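D-alanyl-D-alanine carboxypeptidase DacB2 (Mycobacterium tuberculosis H37Rv, PDB 4RYE) acts as a serine-type D,D-carboxypeptidase on synthetic pentapeptides and probably trims the D-Ala-D-Ala end of peptidoglycan stem peptides in cell wall biogenesis. Local coordinates at residues A57-V71 against V83-L95. Sequence-based numbering, arbitrary orientation.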
loop_
_atom_site.group_PDB
_atom_site.type_symbol
_atom_site.label_atom_id
_atom_site.label_comp_id
_atom_site.label_asym_id
_atom_site.label_seq_id
_atom_site.Cartn_x
_atom_site.Cartn_y
_atom_site.Cartn_z
ATOM N N ALA A 57 8.641 5.849 8.531
ATOM C CA ALA A 57 8.385 5.719 9.969
ATOM C C ALA A 57 9.212 4.594 10.583
ATOM O O ALA A 57 9.778 4.750 11.663
ATOM C CB ALA A 57 6.896 5.484 10.236
ATOM N N LEU A 58 9.280 3.461 9.892
ATOM C CA LEU A 58 10.022 2.316 10.400
ATOM C C LEU A 58 11.517 2.566 10.411
ATOM O O LEU A 58 12.231 2.048 11.272
ATOM C CB LEU A 58 9.697 1.059 9.593
ATOM C CG LEU A 58 8.318 0.484 9.903
ATOM C CD1 LEU A 58 7.910 -0.497 8.821
ATOM C CD2 LEU A 58 8.331 -0.171 11.279
ATOM N N ASP A 59 12.001 3.363 9.468
ATOM C CA ASP A 59 13.421 3.724 9.472
ATOM C C ASP A 59 13.799 4.673 10.610
ATOM O O ASP A 59 14.861 4.539 11.206
ATOM C CB ASP A 59 13.834 4.362 8.141
ATOM C CG ASP A 59 14.053 3.338 7.044
ATOM O OD1 ASP A 59 13.917 2.124 7.309
ATOM O OD2 ASP A 59 14.373 3.757 5.913
ATOM N N GLU A 60 12.934 5.638 10.905
ATOM C CA GLU A 60 13.319 6.739 11.794
ATOM C C GLU A 60 12.775 6.653 13.213
ATOM O O GLU A 60 13.362 7.213 14.143
ATOM C CB GLU A 60 12.901 8.081 11.185
ATOM C CG GLU A 60 13.366 8.268 9.751
ATOM C CD GLU A 60 13.396 9.725 9.317
ATOM O OE1 GLU A 60 13.164 10.620 10.162
ATOM O OE2 GLU A 60 13.664 9.969 8.120
ATOM N N LEU A 61 11.647 5.979 13.390
ATOM C CA LEU A 61 10.945 6.044 14.673
ATOM C C LEU A 61 11.085 4.758 15.473
ATOM O O LEU A 61 11.002 3.669 14.916
ATOM C CB LEU A 61 9.460 6.343 14.446
ATOM C CG LEU A 61 9.063 7.651 13.751
ATOM C CD1 LEU A 61 7.546 7.674 13.490
ATOM C CD2 LEU A 61 9.500 8.887 14.545
ATOM N N ASP A 62 11.304 4.887 16.777
ATOM C CA ASP A 62 11.216 3.744 17.688
ATOM C C ASP A 62 9.739 3.345 17.792
ATOM O O ASP A 62 8.872 4.216 17.880
ATOM C CB ASP A 62 11.760 4.120 19.065
ATOM C CG ASP A 62 11.836 2.931 20.017
ATOM O OD1 ASP A 62 10.773 2.425 20.447
ATOM O OD2 ASP A 62 12.968 2.515 20.353
ATOM N N LEU A 63 9.451 2.044 17.783
ATOM C CA LEU A 63 8.060 1.568 17.740
ATOM C C LEU A 63 7.304 1.897 19.017
ATOM O O LEU A 63 6.070 1.980 19.020
ATOM C CB LEU A 63 8.006 0.057 17.491
ATOM C CG LEU A 63 8.331 -0.470 16.092
ATOM C CD1 LEU A 63 8.336 -1.990 16.127
ATOM C CD2 LEU A 63 7.329 0.044 15.061
ATOM N N ASN A 64 8.049 2.086 20.104
ATOM C CA ASN A 64 7.449 2.408 21.389
ATOM C C ASN A 64 7.562 3.886 21.757
ATOM O O ASN A 64 7.157 4.292 22.842
ATOM C CB ASN A 64 8.062 1.534 22.490
ATOM C CG ASN A 64 7.679 0.071 22.345
ATOM O OD1 ASN A 64 6.494 -0.268 22.259
ATOM N ND2 ASN A 64 8.679 -0.801 22.296
ATOM N N SER A 65 8.123 4.696 20.864
ATOM C CA SER A 65 8.167 6.131 21.124
ATOM C C SER A 65 6.749 6.680 20.971
ATOM O O SER A 65 5.941 6.141 20.207
ATOM C CB SER A 65 9.160 6.846 20.198
ATOM O OG SER A 65 8.783 6.706 18.846
ATOM N N THR A 66 6.428 7.723 21.725
ATOM C CA THR A 66 5.066 8.230 21.735
ATOM C C THR A 66 4.966 9.662 21.239
ATOM O O THR A 66 5.970 10.366 21.111
ATOM C CB THR A 66 4.447 8.150 23.144
ATOM O OG1 THR A 66 5.195 8.979 24.040
ATOM C CG2 THR A 66 4.453 6.710 23.653
ATOM N N VAL A 67 3.739 10.084 20.956
ATOM C CA VAL A 67 3.470 11.464 20.591
ATOM C C VAL A 67 2.139 11.840 21.212
ATOM O O VAL A 67 1.272 10.982 21.397
ATOM C CB VAL A 67 3.406 11.648 19.050
ATOM C CG1 VAL A 67 2.228 10.886 18.462
ATOM C CG2 VAL A 67 3.337 13.132 18.672
ATOM N N VAL A 68 1.994 13.111 21.565
ATOM C CA VAL A 68 0.720 13.645 22.009
ATOM C C VAL A 68 0.048 14.270 20.802
ATOM O O VAL A 68 0.537 15.259 20.257
ATOM C CB VAL A 68 0.911 14.710 23.101
ATOM C CG1 VAL A 68 -0.406 15.423 23.385
ATOM C CG2 VAL A 68 1.467 14.074 24.365
ATOM N N ALA A 69 -1.053 13.679 20.359
ATOM C CA ALA A 69 -1.738 14.186 19.179
ATOM C C ALA A 69 -2.257 15.596 19.403
ATOM O O ALA A 69 -2.787 15.917 20.473
ATOM C CB ALA A 69 -2.872 13.278 18.805
ATOM N N ASP A 70 -2.114 16.451 18.401
ATOM C CA ASP A 70 -2.724 17.774 18.512
ATOM C C ASP A 70 -3.951 17.886 17.610
ATOM O O ASP A 70 -4.261 16.957 16.862
ATOM C CB ASP A 70 -1.710 18.904 18.282
ATOM C CG ASP A 70 -0.982 18.789 16.961
ATOM O OD1 ASP A 70 -1.616 18.419 15.949
ATOM O OD2 ASP A 70 0.236 19.081 16.935
ATOM N N VAL A 71 -4.655 19.011 17.699
ATOM C CA VAL A 71 -5.902 19.196 16.959
ATOM C C VAL A 71 -5.721 19.015 15.456
ATOM O O VAL A 71 -6.537 18.354 14.806
ATOM C CB VAL A 71 -6.552 20.561 17.281
ATOM C CG1 VAL A 71 -7.706 20.849 16.334
ATOM C CG2 VAL A 71 -7.041 20.560 18.708
ATOM N N VAL A 83 -7.771 8.810 16.217
ATOM C CA VAL A 83 -6.842 9.657 16.967
ATOM C C VAL A 83 -7.588 10.836 17.603
ATOM O O VAL A 83 -8.436 11.466 16.963
ATOM C CB VAL A 83 -5.726 10.187 16.049
ATOM C CG1 VAL A 83 -4.863 11.227 16.769
ATOM C CG2 VAL A 83 -4.886 9.032 15.531
ATOM N N LYS A 84 -7.297 11.116 18.870
ATOM C CA LYS A 84 -7.959 12.210 19.575
ATOM C C LYS A 84 -6.935 13.179 20.165
ATOM O O LYS A 84 -5.900 12.753 20.673
ATOM C CB LYS A 84 -8.903 11.663 20.653
ATOM C CG LYS A 84 -10.055 10.851 20.068
ATOM C CD LYS A 84 -10.965 10.288 21.138
ATOM C CE LYS A 84 -12.186 9.619 20.506
ATOM N NZ LYS A 84 -13.361 9.590 21.427
ATOM N N PRO A 85 -7.214 14.494 20.084
ATOM C CA PRO A 85 -6.204 15.479 20.500
ATOM C C PRO A 85 -5.925 15.454 21.997
ATOM O O PRO A 85 -6.861 15.372 22.793
ATOM C CB PRO A 85 -6.836 16.820 20.108
ATOM C CG PRO A 85 -8.319 16.554 20.091
ATOM C CD PRO A 85 -8.439 15.137 19.577
ATOM N N GLY A 86 -4.646 15.523 22.364
ATOM C CA GLY A 86 -4.243 15.501 23.762
ATOM C C GLY A 86 -3.979 14.093 24.262
ATOM O O GLY A 86 -3.498 13.894 25.384
ATOM N N ARG A 87 -4.309 13.112 23.425
ATOM C CA ARG A 87 -4.078 11.716 23.762
ATOM C C ARG A 87 -2.719 11.246 23.243
ATOM O O ARG A 87 -2.224 11.711 22.206
ATOM C CB ARG A 87 -5.203 10.820 23.217
ATOM C CG ARG A 87 -6.489 10.812 24.064
ATOM C CD ARG A 87 -7.213 12.165 24.057
ATOM N NE ARG A 87 -8.646 12.039 24.323
ATOM C CZ ARG A 87 -9.537 12.993 24.072
ATOM N NH1 ARG A 87 -9.137 14.142 23.548
ATOM N NH2 ARG A 87 -10.826 12.800 24.337
ATOM N N SER A 88 -2.117 10.315 23.974
ATOM C CA SER A 88 -0.810 9.777 23.616
ATOM C C SER A 88 -0.948 8.494 22.797
ATOM O O SER A 88 -1.818 7.669 23.076
ATOM C CB SER A 88 -0.016 9.504 24.895
ATOM O OG SER A 88 1.315 9.150 24.595
ATOM N N TYR A 89 -0.091 8.324 21.789
ATOM C CA TYR A 89 -0.107 7.125 20.952
ATOM C C TYR A 89 1.324 6.699 20.676
ATOM O O TYR A 89 2.212 7.549 20.596
ATOM C CB TYR A 89 -0.813 7.406 19.614
ATOM C CG TYR A 89 -2.231 7.883 19.792
ATOM C CD1 TYR A 89 -2.511 9.231 19.972
ATOM C CD2 TYR A 89 -3.288 6.984 19.807
ATOM C CE1 TYR A 89 -3.813 9.675 20.168
ATOM C CE2 TYR A 89 -4.602 7.417 20.009
ATOM C CZ TYR A 89 -4.850 8.764 20.183
ATOM O OH TYR A 89 -6.133 9.210 20.375
ATOM N N THR A 90 1.555 5.398 20.524
ATOM C CA THR A 90 2.874 4.920 20.110
ATOM C C THR A 90 2.957 4.866 18.596
ATOM O O THR A 90 1.930 4.811 17.898
ATOM C CB THR A 90 3.182 3.515 20.645
ATOM O OG1 THR A 90 2.276 2.579 20.047
ATOM C CG2 THR A 90 3.044 3.463 22.154
ATOM N N ALA A 91 4.182 4.878 18.080
ATOM C CA ALA A 91 4.404 4.694 16.650
ATOM C C ALA A 91 3.774 3.395 16.163
ATOM O O ALA A 91 3.219 3.351 15.073
ATOM C CB ALA A 91 5.893 4.709 16.334
ATOM N N ARG A 92 3.871 2.336 16.965
ATOM C CA ARG A 92 3.303 1.042 16.581
ATOM C C ARG A 92 1.785 1.160 16.446
ATOM O O ARG A 92 1.204 0.718 15.451
ATOM C CB ARG A 92 3.661 -0.047 17.603
ATOM C CG ARG A 92 2.995 -1.408 17.341
ATOM C CD ARG A 92 3.372 -1.919 15.957
ATOM N NE ARG A 92 2.704 -3.161 15.571
ATOM C CZ ARG A 92 3.256 -4.369 15.676
ATOM N NH1 ARG A 92 4.481 -4.505 16.177
ATOM N NH2 ARG A 92 2.585 -5.444 15.289
ATOM N N GLN A 93 1.155 1.777 17.437
ATOM C CA GLN A 93 -0.289 1.977 17.407
ATOM C C GLN A 93 -0.679 2.760 16.164
ATOM O O GLN A 93 -1.663 2.434 15.509
ATOM C CB GLN A 93 -0.768 2.709 18.667
ATOM C CG GLN A 93 -0.786 1.846 19.925
ATOM C CD GLN A 93 -0.874 2.654 21.211
ATOM O OE1 GLN A 93 -0.660 3.867 21.227
ATOM N NE2 GLN A 93 -1.198 1.975 22.300
ATOM N N LEU A 94 0.098 3.788 15.835
ATOM C CA LEU A 94 -0.225 4.619 14.680
ATOM C C LEU A 94 -0.009 3.854 13.380
ATOM O O LEU A 94 -0.785 4.011 12.432
ATOM C CB LEU A 94 0.557 5.943 14.701
ATOM C CG LEU A 94 0.223 6.928 15.835
ATOM C CD1 LEU A 94 1.158 8.147 15.836
ATOM C CD2 LEU A 94 -1.219 7.375 15.731
ATOM N N LEU A 95 1.025 3.010 13.339
ATOM C CA LEU A 95 1.297 2.198 12.150
ATOM C C LEU A 95 0.207 1.144 11.918
ATOM O O LEU A 95 -0.147 0.857 10.770
ATOM C CB LEU A 95 2.677 1.528 12.236
ATOM C CG LEU A 95 3.862 2.437 11.929
ATOM C CD1 LEU A 95 5.171 1.789 12.363
ATOM C CD2 LEU A 95 3.890 2.739 10.448
#
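Leu95 presents both its methyl groups to 57-71: CD1 touches Leu63 CD2 and Leu58 CD2, each at 3.9 Å, while CD2 faces Ala57 CB. The Leu63 and Leu95 side chains meet at about a right angle. Here the end of helix 50-60 packs on Leu95, near the start of helix 91-100 and about 8 Å (side chain to side chain) from Lys50, the probable proton acceptor of the active site.

Along the chain, the two helices are joined by a two-stranded antiparallel sheet, 66-68 with 88-90, centred on the hydrogen-bonded pair Val67 and Tyr89; it is separate from the six-stranded sheet and lies against helix 104-113. On one face, the CG2 methyls of Thr66 and Thr90 lie 3.8 Å apart. On the other, Val67 CG1, set between its backbone N and carbonyl carbon (chi1 65°), touches Leu94 CD1, the two side chains crossing at about a right angle. Further along, Ala69 CB fits closely against Val83 CG1 (3.5 Å) and approaches Tyr89 CE1 obliquely. The Tyr89 hydroxyl accepts from Lys84 N at 2.7 Å, tying the ring to the turn before its strand.

At the turn, Ala69 exchanges two backbone bonds with 83-95, giving N to Arg87 O and taking Gly86 N on its O. At the helical end, Ser65 O receives Ala91 N, and Leu63 O takes Arg92 N on an in-plane lone pair. Thr90 and Gln93 close a capping box: Thr90 OG1 accepts from Gln93 N, whereas Thr90 N reaches Gln93 OE1 from above the amide plane (2.8 Å).

These two side chains satisfy backbone N-H groups at the start of helix 91-100 and, with the bonds to Leu63 O and Ser65 O, fix its first turn against the incoming chain.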